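Local atomic coordinates of magnetosome membrane protein MamB, putative Co/Zn/Cd cation transporter. Cation diffusion facilitator family (Desulfamplus magnetovallimortis, PDB entry 6QFJ), a protein that probably transports divalent metal cations across the magnetosome membrane, the part described here being its C-terminal domain, of a family that mediates dimerisation. Residues 4-9 / 64-69; 32-37 / 68-73; 39-44 / 75-80. All coordinates share one frame; numbering follows the deposited sequence. Where two conformers were deposited one is given.

Interaction 1 of 3, residues 4-9 / 64-69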
ATOM      1  N   GLU A   4       1.323  10.232 -10.632  0.50 61.65           N
ATOM      2  CA  GLU A   4       0.311   9.274 -11.116  0.50 61.41           C
ATOM      3  C   GLU A   4       0.972   8.013 -11.700  0.50 59.34           C
ATOM      4  O   GLU A   4       0.380   6.945 -11.664  0.50 55.23           O
ATOM      5  CB  GLU A   4      -0.672   9.900 -12.122  0.50 66.04           C
ATOM      6  CG  GLU A   4      -1.420  11.130 -11.618  0.50 69.45           C
ATOM      7  CD  GLU A   4      -2.018  10.949 -10.235  0.50 67.67           C
ATOM      8  OE1 GLU A   4      -1.269  10.719  -9.272  0.50 64.12           O
ATOM      9  OE2 GLU A   4      -3.242  11.067 -10.103  0.50 69.34           O
ATOM     10  N   ASP A   5       2.187   8.148 -12.233  1.00 56.57           N
ATOM     11  CA  ASP A   5       2.935   7.013 -12.771  1.00 56.76           C
ATOM     12  C   ASP A   5       3.322   6.028 -11.673  1.00 52.66           C
ATOM     13  O   ASP A   5       3.183   4.817 -11.838  1.00 47.62           O
ATOM     14  CB  ASP A   5       4.210   7.473 -13.473  1.00 59.20           C
ATOM     15  CG  ASP A   5       3.953   8.076 -14.840  1.00 65.34           C
ATOM     16  OD1 ASP A   5       2.822   8.028 -15.372  1.00 68.25           O
ATOM     17  OD2 ASP A   5       4.931   8.619 -15.378  1.00 74.14           O
ATOM     18  N   TYR A   6       3.773   6.586 -10.560  1.00 47.88           N
ATOM     19  CA  TYR A   6       4.102   5.802  -9.418  1.00 48.30           C
ATOM     20  C   TYR A   6       2.884   5.066  -8.825  1.00 49.57           C
ATOM     21  O   TYR A   6       2.961   3.874  -8.512  1.00 48.72           O
ATOM     22  CB  TYR A   6       4.704   6.689  -8.333  1.00 46.67           C
ATOM     23  CG  TYR A   6       6.127   7.190  -8.595  1.00 47.04           C
ATOM     24  CD1 TYR A   6       7.176   6.290  -8.928  1.00 48.50           C
ATOM     25  CD2 TYR A   6       6.444   8.525  -8.421  1.00 45.98           C
ATOM     26  CE1 TYR A   6       8.472   6.708  -9.091  1.00 48.45           C
ATOM     27  CE2 TYR A   6       7.733   8.979  -8.601  1.00 49.16           C
ATOM     28  CZ  TYR A   6       8.758   8.074  -8.944  1.00 53.98           C
ATOM     29  OH  TYR A   6      10.050   8.538  -9.158  1.00 60.01           O
ATOM     30  N   ILE A   7       1.782   5.796  -8.649  1.00 48.89           N
ATOM     31  CA  ILE A   7       0.546   5.230  -8.132  1.00 47.69           C
ATOM     32  C   ILE A   7       0.066   4.021  -8.971  1.00 46.24           C
ATOM     33  O   ILE A   7      -0.292   2.975  -8.411  1.00 42.01           O
ATOM     34  CB  ILE A   7      -0.546   6.290  -8.016  1.00 47.17           C
ATOM     35  CG1 ILE A   7      -0.222   7.201  -6.827  1.00 48.71           C
ATOM     36  CG2 ILE A   7      -1.934   5.651  -7.835  1.00 47.39           C
ATOM     37  CD1 ILE A   7      -1.199   8.378  -6.663  1.00 53.17           C
ATOM     38  N   GLU A   8       0.115   4.164 -10.284  1.00 46.05           N
ATOM     39  CA  GLU A   8      -0.287   3.117 -11.179  1.00 43.75           C
ATOM     40  C   GLU A   8       0.579   1.870 -11.061  1.00 40.44           C
ATOM     41  O   GLU A   8       0.063   0.755 -11.055  1.00 34.51           O
ATOM     42  CB  GLU A   8      -0.215   3.616 -12.605  1.00 49.99           C
ATOM     43  CG  GLU A   8      -0.505   2.531 -13.595  1.00 56.02           C
ATOM     44  CD  GLU A   8      -0.424   2.916 -15.080  1.00 64.17           C
ATOM     45  OE1 GLU A   8      -0.784   2.056 -15.900  1.00 69.25           O
ATOM     46  OE2 GLU A   8      -0.012   4.036 -15.440  1.00 72.82           O
ATOM     47  N   ALA A   9       1.907   2.043 -10.934  1.00 38.51           N
ATOM     48  CA  ALA A   9       2.746   0.911 -10.818  1.00 38.98           C
ATOM     49  C   ALA A   9       2.534   0.246  -9.422  1.00 34.32           C
ATOM     50  O   ALA A   9       2.538  -0.970  -9.286  1.00 32.17           O
ATOM     51  CB  ALA A   9       4.209   1.316 -11.044  1.00 40.94           C
ATOM     52  N   LYS A  64       9.251   1.591  -1.653  1.00 30.14           N
ATOM     53  CA  LYS A  64      10.647   1.977  -1.697  1.00 32.20           C
ATOM     54  C   LYS A  64      11.354   1.487  -2.970  1.00 30.44           C
ATOM     55  O   LYS A  64      12.241   2.151  -3.495  1.00 32.62           O
ATOM     56  CB  LYS A  64      11.387   1.368  -0.505  1.00 34.16           C
ATOM     57  CG  LYS A  64      10.868   1.777   0.828  1.00 35.48           C
ATOM     58  CD  LYS A  64      10.863   3.256   0.951  1.00 39.39           C
ATOM     59  CE  LYS A  64      10.715   3.626   2.410  1.00 42.66           C
ATOM     60  NZ  LYS A  64      10.479   5.087   2.531  1.00 43.31           N
ATOM     61  N   GLU A  65      10.983   0.317  -3.456  1.00 28.01           N
ATOM     62  CA  GLU A  65      11.575  -0.155  -4.659  1.00 30.18           C
ATOM     63  C   GLU A  65      11.099   0.612  -5.874  1.00 30.20           C
ATOM     64  O   GLU A  65      11.881   0.907  -6.775  1.00 34.97           O
ATOM     65  CB  GLU A  65      11.335  -1.654  -4.893  1.00 29.12           C
ATOM     66  CG  GLU A  65      12.007  -2.145  -6.186  1.00 30.56           C
ATOM     67  CD  GLU A  65      11.885  -3.668  -6.381  1.00 35.44           C
ATOM     68  OE1 GLU A  65      11.697  -4.389  -5.392  1.00 33.44           O
ATOM     69  OE2 GLU A  65      12.025  -4.164  -7.540  1.00 33.34           O
ATOM     70  N   ILE A  66       9.822   0.908  -5.948  1.00 30.73           N
ATOM     71  CA  ILE A  66       9.287   1.599  -7.150  1.00 32.52           C
ATOM     72  C   ILE A  66       9.627   3.066  -7.236  1.00 32.37           C
ATOM     73  O   ILE A  66       9.931   3.571  -8.306  1.00 38.15           O
ATOM     74  CB  ILE A  66       7.771   1.400  -7.209  1.00 35.51           C
ATOM     75  CG1 ILE A  66       7.525  -0.059  -7.434  1.00 37.92           C
ATOM     76  CG2 ILE A  66       7.130   2.248  -8.311  1.00 38.20           C
ATOM     77  CD1 ILE A  66       6.152  -0.396  -7.884  1.00 43.26           C
ATOM     78  N   VAL A  67       9.556   3.771  -6.127  1.00 32.77           N
ATOM     79  CA  VAL A  67       9.822   5.201  -6.082  1.00 34.00           C
ATOM     80  C   VAL A  67      11.295   5.470  -5.791  1.00 38.17           C
ATOM     81  O   VAL A  67      11.796   5.134  -4.718  1.00 40.38           O
ATOM     82  CB  VAL A  67       8.923   5.813  -4.963  1.00 35.20           C
ATOM     83  CG1 VAL A  67       9.071   7.284  -4.911  1.00 40.28           C
ATOM     84  CG2 VAL A  67       7.463   5.446  -5.151  1.00 35.76           C
ATOM     85  N   ASP A  68      11.956   6.153  -6.706  1.00 46.50           N
ATOM     86  CA  ASP A  68      13.382   6.418  -6.607  0.50 53.53           C
ATOM     87  C   ASP A  68      13.680   7.421  -5.472  1.00 54.88           C
ATOM     88  O   ASP A  68      14.614   7.251  -4.668  1.00 59.98           O
ATOM     89  CB  ASP A  68      13.886   7.021  -7.924  0.50 56.41           C
ATOM     90  CG  ASP A  68      13.136   6.480  -9.167  0.50 58.25           C
ATOM     91  OD1 ASP A  68      11.914   6.764  -9.304  0.50 56.63           O
ATOM     92  OD2 ASP A  68      13.764   5.781  -9.998  0.50 54.92           O
ATOM     93  N   ARG A  69      12.850   8.441  -5.394  1.00 54.03           N
ATOM     94  CA  ARG A  69      13.013   9.501  -4.405  1.00 50.77           C
ATOM     95  C   ARG A  69      12.622   9.090  -2.995  1.00 43.02           C
ATOM     96  O   ARG A  69      11.968   8.059  -2.762  1.00 38.84           O
ATOM     97  CB  ARG A  69      12.118  10.681  -4.776  1.00 58.06           C
ATOM     98  CG  ARG A  69      11.426  10.472  -6.117  1.00 62.09           C
ATOM     99  CD  ARG A  69      10.812  11.760  -6.698  1.00 66.49           C
ATOM    100  NE  ARG A  69      10.525  12.759  -5.698  1.00 69.40           N
ATOM    101  CZ  ARG A  69       9.699  13.765  -5.903  1.00 76.53           C
ATOM    102  NH1 ARG A  69       9.482  14.621  -4.916  1.00 84.25           N
ATOM    103  NH2 ARG A  69       9.069  13.900  -7.061  1.00 75.90           N
TER

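Interaction 2 of 3, residues 32-37 / 68-73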
ATOM      1  N   GLY A  32       7.854  18.998   0.079  1.00 60.13           N
ATOM      2  CA  GLY A  32       9.124  19.313  -0.510  1.00 56.71           C
ATOM      3  C   GLY A  32       9.508  18.184  -1.468  1.00 55.31           C
ATOM      4  O   GLY A  32       8.707  17.781  -2.318  1.00 58.40           O
ATOM      5  N   GLN A  33      10.687  17.618  -1.266  1.00 50.90           N
ATOM      6  CA  GLN A  33      11.224  16.608  -2.108  1.00 49.85           C
ATOM      7  C   GLN A  33      10.779  15.201  -1.650  1.00 47.28           C
ATOM      8  O   GLN A  33      11.295  14.236  -2.154  1.00 48.94           O
ATOM      9  CB  GLN A  33      12.737  16.680  -2.121  1.00 48.95           C
ATOM     10  CG  GLN A  33      13.248  17.907  -2.801  1.00 53.43           C
ATOM     11  CD  GLN A  33      14.752  17.927  -2.908  1.00 50.44           C
ATOM     12  OE1 GLN A  33      15.370  17.108  -3.582  1.00 47.96           O
ATOM     13  NE2 GLN A  33      15.349  18.860  -2.217  1.00 53.40           N
ATOM     14  N   VAL A  34       9.955  15.106  -0.612  1.00 45.71           N
ATOM     15  CA  VAL A  34       9.525  13.832  -0.065  1.00 43.05           C
ATOM     16  C   VAL A  34       8.146  13.536  -0.588  1.00 42.88           C
ATOM     17  O   VAL A  34       7.270  14.351  -0.469  1.00 44.86           O
ATOM     18  CB  VAL A  34       9.479  13.726   1.513  1.00 43.27           C
ATOM     19  CG1 VAL A  34       9.134  12.293   1.881  1.00 41.73           C
ATOM     20  CG2 VAL A  34      10.821  14.068   2.135  1.00 42.12           C
ATOM     21  N   LEU A  35       7.972  12.343  -1.145  1.00 42.66           N
ATOM     22  CA  LEU A  35       6.681  11.837  -1.463  1.00 44.02           C
ATOM     23  C   LEU A  35       6.068  11.061  -0.298  1.00 43.25           C
ATOM     24  O   LEU A  35       6.634  10.047   0.167  1.00 41.59           O
ATOM     25  CB  LEU A  35       6.766  10.937  -2.664  1.00 45.33           C
ATOM     26  CG  LEU A  35       6.847  11.679  -3.973  1.00 54.64           C
ATOM     27  CD1 LEU A  35       7.141  10.669  -5.071  1.00 53.59           C
ATOM     28  CD2 LEU A  35       5.523  12.415  -4.247  1.00 63.95           C
ATOM     29  N   GLU A  36       4.907  11.514   0.137  1.00 44.01           N
ATOM     30  CA  GLU A  36       4.143  10.851   1.196  1.00 46.18           C
ATOM     31  C   GLU A  36       3.040   9.975   0.632  1.00 42.07           C
ATOM     32  O   GLU A  36       2.169  10.453  -0.094  1.00 42.75           O
ATOM     33  CB  GLU A  36       3.527  11.867   2.138  1.00 48.78           C
ATOM     34  CG  GLU A  36       4.577  12.408   3.101  1.00 59.86           C
ATOM     35  CD  GLU A  36       4.138  13.577   3.938  1.00 64.45           C
ATOM     36  OE1 GLU A  36       3.050  14.105   3.679  1.00 65.49           O
ATOM     37  OE2 GLU A  36       4.931  13.952   4.822  1.00 67.11           O
ATOM     38  N   PHE A  37       3.083   8.710   0.975  1.00 36.07           N
ATOM     39  CA  PHE A  37       2.043   7.768   0.519  1.00 34.45           C
ATOM     40  C   PHE A  37       1.199   7.289   1.686  1.00 34.85           C
ATOM     41  O   PHE A  37       1.730   6.996   2.772  1.00 36.87           O
ATOM     42  CB  PHE A  37       2.650   6.571  -0.150  1.00 32.34           C
ATOM     43  CG  PHE A  37       3.277   6.888  -1.462  1.00 34.15           C
ATOM     44  CD1 PHE A  37       4.624   7.259  -1.524  1.00 33.23           C
ATOM     45  CD2 PHE A  37       2.570   6.737  -2.623  1.00 36.64           C
ATOM     46  CE1 PHE A  37       5.195   7.537  -2.719  1.00 36.07           C
ATOM     47  CE2 PHE A  37       3.170   7.020  -3.844  1.00 40.11           C
ATOM     48  CZ  PHE A  37       4.472   7.453  -3.889  1.00 37.31           C
ATOM     49  N   ASP A  68      11.956   6.153  -6.706  1.00 46.50           N
ATOM     50  CA  ASP A  68      13.382   6.418  -6.607  0.50 53.53           C
ATOM     51  C   ASP A  68      13.680   7.421  -5.472  1.00 54.88           C
ATOM     52  O   ASP A  68      14.614   7.251  -4.668  1.00 59.98           O
ATOM     53  CB  ASP A  68      13.886   7.021  -7.924  0.50 56.41           C
ATOM     54  CG  ASP A  68      13.136   6.480  -9.167  0.50 58.25           C
ATOM     55  OD1 ASP A  68      11.914   6.764  -9.304  0.50 56.63           O
ATOM     56  OD2 ASP A  68      13.764   5.781  -9.998  0.50 54.92           O
ATOM     57  N   ARG A  69      12.850   8.441  -5.394  1.00 54.03           N
ATOM     58  CA  ARG A  69      13.013   9.501  -4.405  1.00 50.77           C
ATOM     59  C   ARG A  69      12.622   9.090  -2.995  1.00 43.02           C
ATOM     60  O   ARG A  69      11.968   8.059  -2.762  1.00 38.84           O
ATOM     61  CB  ARG A  69      12.118  10.681  -4.776  1.00 58.06           C
ATOM     62  CG  ARG A  69      11.426  10.472  -6.117  1.00 62.09           C
ATOM     63  CD  ARG A  69      10.812  11.760  -6.698  1.00 66.49           C
ATOM     64  NE  ARG A  69      10.525  12.759  -5.698  1.00 69.40           N
ATOM     65  CZ  ARG A  69       9.699  13.765  -5.903  1.00 76.53           C
ATOM     66  NH1 ARG A  69       9.482  14.621  -4.916  1.00 84.25           N
ATOM     67  NH2 ARG A  69       9.069  13.900  -7.061  1.00 75.90           N
ATOM     68  N   LYS A  70      12.985   9.941  -2.079  1.00 36.14           N
ATOM     69  CA  LYS A  70      12.670   9.747  -0.688  1.00 35.80           C
ATOM     70  C   LYS A  70      11.152   9.734  -0.484  1.00 35.45           C
ATOM     71  O   LYS A  70      10.421  10.558  -1.060  1.00 37.27           O
ATOM     72  CB  LYS A  70      13.296  10.849   0.180  1.00 38.03           C
ATOM     73  CG  LYS A  70      13.070  10.616   1.662  1.00 37.70           C
ATOM     74  CD  LYS A  70      13.749  11.597   2.598  1.00 40.25           C
ATOM     75  CE  LYS A  70      13.218  11.353   4.002  1.00 43.23           C
ATOM     76  NZ  LYS A  70      14.173  11.560   5.127  1.00 47.92           N
ATOM     77  N   SER A  71      10.682   8.802   0.351  1.00 33.89           N
ATOM     78  CA  SER A  71       9.299   8.614   0.611  1.00 32.98           C
ATOM     79  C   SER A  71       9.024   8.268   2.058  1.00 35.59           C
ATOM     80  O   SER A  71       9.878   7.803   2.803  1.00 35.04           O
ATOM     81  CB  SER A  71       8.695   7.548  -0.293  1.00 33.64           C
ATOM     82  OG  SER A  71       9.233   6.231  -0.005  1.00 32.63           O
ATOM     83  N   THR A  72       7.787   8.557   2.436  1.00 35.57           N
ATOM     84  CA  THR A  72       7.210   8.151   3.664  1.00 42.56           C
ATOM     85  C   THR A  72       5.959   7.326   3.302  1.00 38.12           C
ATOM     86  O   THR A  72       5.263   7.662   2.371  1.00 40.11           O
ATOM     87  CB  THR A  72       6.809   9.397   4.484  1.00 46.92           C
ATOM     88  OG1 THR A  72       7.881   9.674   5.386  1.00 60.64           O
ATOM     89  CG2 THR A  72       5.575   9.231   5.241  1.00 56.48           C
ATOM     90  N   VAL A  73       5.688   6.292   4.073  1.00 32.88           N
ATOM     91  CA  VAL A  73       4.623   5.357   3.717  1.00 33.11           C
ATOM     92  C   VAL A  73       3.802   5.069   4.949  1.00 32.89           C
ATOM     93  O   VAL A  73       4.310   4.567   5.943  1.00 31.95           O
ATOM     94  CB  VAL A  73       5.161   4.004   3.147  1.00 31.85           C
ATOM     95  CG1 VAL A  73       3.983   3.116   2.733  1.00 32.27           C
ATOM     96  CG2 VAL A  73       6.027   4.252   1.951  1.00 32.40           C
TER

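Interaction 3 of 3, residues 39-44 / 75-80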
ATOM      1  N   ILE A  39      -1.553   4.351   2.125  1.00 29.09           N
ATOM      2  CA  ILE A  39      -2.054   3.179   1.454  1.00 32.81           C
ATOM      3  C   ILE A  39      -3.039   2.444   2.372  1.00 30.69           C
ATOM      4  O   ILE A  39      -2.663   1.997   3.505  1.00 28.07           O
ATOM      5  CB  ILE A  39      -0.913   2.242   1.071  1.00 33.92           C
ATOM      6  CG1 ILE A  39       0.186   3.030   0.370  1.00 39.97           C
ATOM      7  CG2 ILE A  39      -1.441   1.082   0.233  1.00 33.46           C
ATOM      8  CD1 ILE A  39       0.381   2.828  -1.090  1.00 41.26           C
ATOM      9  N   ASP A  40      -4.284   2.311   1.895  1.00 29.21           N
ATOM     10  CA  ASP A  40      -5.308   1.533   2.577  1.00 30.21           C
ATOM     11  C   ASP A  40      -5.583   0.248   1.837  1.00 28.50           C
ATOM     12  O   ASP A  40      -5.864   0.278   0.642  1.00 28.70           O
ATOM     13  CB  ASP A  40      -6.591   2.382   2.721  1.00 33.42           C
ATOM     14  CG  ASP A  40      -6.385   3.591   3.612  1.00 38.95           C
ATOM     15  OD1 ASP A  40      -5.327   3.665   4.322  1.00 44.67           O
ATOM     16  OD2 ASP A  40      -7.206   4.518   3.564  1.00 53.51           O
ATOM     17  N   LEU A  41      -5.539  -0.870   2.549  1.00 25.03           N
ATOM     18  CA  LEU A  41      -5.748  -2.207   1.972  1.00 24.90           C
ATOM     19  C   LEU A  41      -6.752  -3.026   2.691  1.00 24.75           C
ATOM     20  O   LEU A  41      -6.926  -2.891   3.894  1.00 28.31           O
ATOM     21  CB  LEU A  41      -4.467  -3.004   2.043  1.00 27.29           C
ATOM     22  CG  LEU A  41      -3.242  -2.267   1.455  1.00 27.00           C
ATOM     23  CD1 LEU A  41      -2.024  -3.016   1.752  1.00 26.54           C
ATOM     24  CD2 LEU A  41      -3.409  -2.083  -0.017  1.00 26.03           C
ATOM     25  N   TYR A  42      -7.447  -3.888   1.934  1.00 24.44           N
ATOM     26  CA  TYR A  42      -8.286  -4.922   2.482  1.00 23.71           C
ATOM     27  C   TYR A  42      -7.489  -6.148   2.620  1.00 23.85           C
ATOM     28  O   TYR A  42      -6.741  -6.523   1.742  1.00 25.23           O
ATOM     29  CB  TYR A  42      -9.510  -5.230   1.522  1.00 25.59           C
ATOM     30  CG  TYR A  42     -10.542  -4.147   1.474  1.00 25.90           C
ATOM     31  CD1 TYR A  42     -11.243  -3.823   2.601  1.00 28.72           C
ATOM     32  CD2 TYR A  42     -10.774  -3.383   0.337  1.00 29.16           C
ATOM     33  CE1 TYR A  42     -12.154  -2.814   2.597  1.00 29.61           C
ATOM     34  CE2 TYR A  42     -11.708  -2.366   0.298  1.00 28.79           C
ATOM     35  CZ  TYR A  42     -12.398  -2.100   1.446  1.00 31.12           C
ATOM     36  OH  TYR A  42     -13.342  -1.118   1.485  1.00 33.25           O
ATOM     37  N   VAL A  43      -7.647  -6.816   3.740  1.00 27.05           N
ATOM     38  CA  VAL A  43      -6.975  -8.089   3.996  1.00 26.53           C
ATOM     39  C   VAL A  43      -7.994  -9.029   4.636  1.00 27.64           C
ATOM     40  O   VAL A  43      -9.064  -8.580   5.090  1.00 31.75           O
ATOM     41  CB  VAL A  43      -5.830  -7.911   4.970  1.00 24.73           C
ATOM     42  CG1 VAL A  43      -4.801  -6.967   4.363  1.00 28.54           C
ATOM     43  CG2 VAL A  43      -6.341  -7.318   6.275  1.00 26.50           C
ATOM     44  N   PRO A  44      -7.640 -10.312   4.775  1.00 27.82           N
ATOM     45  CA  PRO A  44      -8.608 -11.284   5.295  1.00 29.67           C
ATOM     46  C   PRO A  44      -8.918 -10.906   6.697  1.00 30.86           C
ATOM     47  O   PRO A  44      -7.998 -10.508   7.451  1.00 29.92           O
ATOM     48  CB  PRO A  44      -7.874 -12.628   5.205  1.00 28.28           C
ATOM     49  CG  PRO A  44      -6.927 -12.445   4.057  1.00 30.55           C
ATOM     50  CD  PRO A  44      -6.513 -10.950   4.107  1.00 28.94           C
ATOM     51  N   VAL A  75       0.554   2.819   6.103  1.00 29.35           N
ATOM     52  CA  VAL A  75      -0.303   1.714   5.604  1.00 29.83           C
ATOM     53  C   VAL A  75      -1.391   1.442   6.634  1.00 30.16           C
ATOM     54  O   VAL A  75      -1.061   1.285   7.813  1.00 27.21           O
ATOM     55  CB  VAL A  75       0.511   0.429   5.389  1.00 27.41           C
ATOM     56  CG1 VAL A  75      -0.315  -0.709   4.765  1.00 27.55           C
ATOM     57  CG2 VAL A  75       1.690   0.710   4.508  1.00 27.69           C
ATOM     58  N   ARG A  76      -2.654   1.377   6.181  1.00 27.62           N
ATOM     59  CA  ARG A  76      -3.729   0.973   7.059  1.00 31.38           C
ATOM     60  C   ARG A  76      -4.366  -0.291   6.532  1.00 26.77           C
ATOM     61  O   ARG A  76      -4.627  -0.382   5.357  1.00 25.71           O
ATOM     62  CB  ARG A  76      -4.751   2.075   7.223  1.00 32.81           C
ATOM     63  CG  ARG A  76      -4.184   3.288   7.983  1.00 38.66           C
ATOM     64  CD  ARG A  76      -5.236   4.298   8.321  1.00 41.08           C
ATOM     65  NE  ARG A  76      -5.937   4.743   7.120  1.00 46.13           N
ATOM     66  CZ  ARG A  76      -7.074   5.472   7.127  1.00 54.43           C
ATOM     67  NH1 ARG A  76      -7.658   5.822   5.979  1.00 48.27           N
ATOM     68  NH2 ARG A  76      -7.631   5.876   8.293  1.00 56.79           N
ATOM     69  N   LEU A  77      -4.672  -1.237   7.415  1.00 27.47           N
ATOM     70  CA  LEU A  77      -5.293  -2.531   6.996  1.00 28.01           C
ATOM     71  C   LEU A  77      -6.755  -2.586   7.508  1.00 27.83           C
ATOM     72  O   LEU A  77      -7.048  -2.282   8.680  1.00 25.98           O
ATOM     73  CB  LEU A  77      -4.542  -3.701   7.556  1.00 25.84           C
ATOM     74  CG  LEU A  77      -3.032  -3.749   7.263  1.00 26.51           C
ATOM     75  CD1 LEU A  77      -2.480  -5.015   7.853  1.00 26.93           C
ATOM     76  CD2 LEU A  77      -2.780  -3.708   5.807  1.00 23.98           C
ATOM     77  N   PHE A  78      -7.650  -2.973   6.593  1.00 26.35           N
ATOM     78  CA  PHE A  78      -9.064  -3.126   6.872  1.00 26.13           C
ATOM     79  C   PHE A  78      -9.513  -4.530   6.533  1.00 24.37           C
ATOM     80  O   PHE A  78      -9.023  -5.141   5.601  1.00 24.65           O
ATOM     81  CB  PHE A  78      -9.833  -2.118   6.009  1.00 27.72           C
ATOM     82  CG  PHE A  78      -9.562  -0.711   6.362  1.00 27.77           C
ATOM     83  CD1 PHE A  78     -10.311  -0.035   7.317  1.00 30.10           C
ATOM     84  CD2 PHE A  78      -8.542  -0.037   5.731  1.00 30.96           C
ATOM     85  CE1 PHE A  78     -10.035   1.296   7.637  1.00 30.93           C
ATOM     86  CE2 PHE A  78      -8.263   1.279   6.033  1.00 30.37           C
ATOM     87  CZ  PHE A  78      -9.013   1.973   6.982  1.00 32.18           C
ATOM     88  N   ALA A  79     -10.468  -5.072   7.278  1.00 25.64           N
ATOM     89  CA  ALA A  79     -11.033  -6.393   6.996  1.00 27.01           C
ATOM     90  C   ALA A  79     -11.699  -6.355   5.593  1.00 29.59           C
ATOM     91  O   ALA A  79     -12.562  -5.515   5.331  1.00 29.30           O
ATOM     92  CB  ALA A  79     -12.094  -6.760   8.016  1.00 27.64           C
ATOM     93  N   ALA A  80     -11.366  -7.301   4.750  1.00 27.37           N
ATOM     94  CA  ALA A  80     -12.165  -7.452   3.491  1.00 29.68           C
ATOM     95  C   ALA A  80     -13.651  -7.617   3.812  1.00 31.51           C
ATOM     96  O   ALA A  80     -14.053  -8.224   4.832  1.00 29.59           O
ATOM     97  CB  ALA A  80     -11.680  -8.641   2.729  1.00 30.73           C
TER

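Interaction 1 of 3, residues 4-9 / 64-69
Tyr6 has CG anti to its own carbonyl carbon (chi1 -73°), beside the backbone N. The ring leaves helix 2-15 and meets Val67 and Asp68. Val67 has CG1 anti to its backbone N (chi1 -176°) and CG2 anti to its carbonyl carbon, and both methyls reach the tyrosine. CG1 of Val67 sits over one face of the Tyr6 ring, 4.2 Å from the ring centroid and offset toward the rim. This is a CH-pi contact. CG2 of Val67 lies over the same ring and comes to 3.9 Å from CD1 of Tyr6. The two side chains cross at about a right angle. Ile66 adds its CG2 at 4.1 Å from Tyr6 CD1. The carbonyl O of Ile66 approaches Tyr6 CE1 obliquely at 3.5 Å.

The contact joins the first helix of this ferredoxin-like alpha/beta domain to the end of helix 49-66. Both helices pack on the same face of the sheet. Val67 is the first residue to leave the helical conformation, so the ring of Tyr6 packs where that helix gives way to the turn before strand 71-79. Leu35 of strand 34-43 also touches both Tyr6 and Val67, and His2, left from the expression construct, stacks on the Tyr6 ring.

In one of the two conformers of Asp68, Tyr6 OH donates to Asp68 OD1 at 2.6 Å. OD1 lies at the ring edge, in its plane, and is met on its anti side, somewhat out of the carboxylate plane. The ring and carboxylate planes are 55° apart. CG of Arg69 packs 3.9 Å from Tyr6 OH. One helical turn further on, Ala9 meets Ile66: its CB lies 4.1 Å from both CG2 and CD1 of the isoleucine.

Interaction 2 of 3, residues 32-37 / 68-73
Leu35 and Thr72 carry the backbone pairing of two parallel strands, in which Leu35 lies beside Ser71, Glu36 beside Thr72 and Phe37 beside Val73. Leu35 N donates to Lys70 O at 3.0 Å, and Leu35 O accepts from Thr72 N at 2.9 Å. Phe37 N then donates to Thr72 O at 2.8 Å. CA-H...O contacts run between these bonds, the shortest from Ser71 CA to Leu35 O at 3.1 Å.

The polar side-chain contact is weak: Arg69 NH1 bonds to Gln33 O at 3.3 Å. The guanidinium also lies flat against Leu35, whose CG is 4.0 Å above its centre. Leu35 has this CG anti to its carbonyl carbon (chi1 -79°), beside the backbone N. An alanine in place of Arg69 would probably leave Gln33 O without this bond and uncover one side of Leu35.

Apolar packing is spread over both faces. Val34 CG2 rests on the Lys70 chain, 3.9 Å from CD. Glu36 and Thr72 lie side by side, CG to CG2 at 4.0 Å. On the other face Phe37 meets Ile63 and Ile10.

The pairing is that of a beta-alpha-beta unit, strand 34-43, helix 49-66 and strand 71-79.

Interaction 3 of 3, residues 39-44 / 75-80
Ile39 and Val75 begin a parallel pairing that runs through Asp40-Arg76, Leu41-Leu77 and Tyr42-Phe78 to Val43-Ala79, with the short strand axes 32° apart. Five backbone hydrogen bonds hold it; the first, Arg76 N to Ile39 O, and the last, Ala80 N to Val43 O, are both 2.7 Å.

Asp40 and Arg76 lie side by side and form a side-on salt bridge. Arg76 NE donates to Asp40 OD1 at 3.1 Å, and Arg76 NH1 to OD2 at 2.8 Å. OD1 is met from above the carboxylate plane and OD2 on its syn side, also well out of the plane. The two flat groups are turned 49° from each other. The Arg76 chain bends at chi3 (-56°), which turns NE out of an extended course. Phe78 CZ sits 4.0 Å above the centre of the guanidinium. The edge of the Phe78 ring also touches Asp40, with CE2 3.8 Å from CG.

The other face is aliphatic. Leu41 CD1 lies 4.2 Å from both Val75 CG1 and Leu77 CD2. Val43, where the side chains diverge, still reaches this Leu77 methyl with CG1.

Helix 49-66 packs on this aliphatic face through Val59 and Ile63, and helix 2-15 through Leu14 and Ile10. Strand 22-31 flanks strand 34-43 on its other edge. Its Lys24 touches Asp40 and makes a cation-pi contact with Phe78.

In the fold
Interactions 2 and 3 are two ends of the same parallel strand pair, 34-43 and 71-79. Their centres lie about 21 Å apart, on opposite sides of the chain's centre. Interaction 1 sits next to interaction 2, with centres about 10 Å apart, and shares Asp68 and Arg69 with it. The two touch directly: Val67 CG2 packs 3.8 Å from Phe37 CZ, and Lys64 NZ is 3.0 Å from Ser71 OG, a probable hydrogen bond. Interaction 1 thus lies on the helix side of the sheet, at the end where interaction 2 sits. It does not touch interaction 3, whose nearest atoms are about 7 Å away. Helix 49-66 links the two strands in sequence.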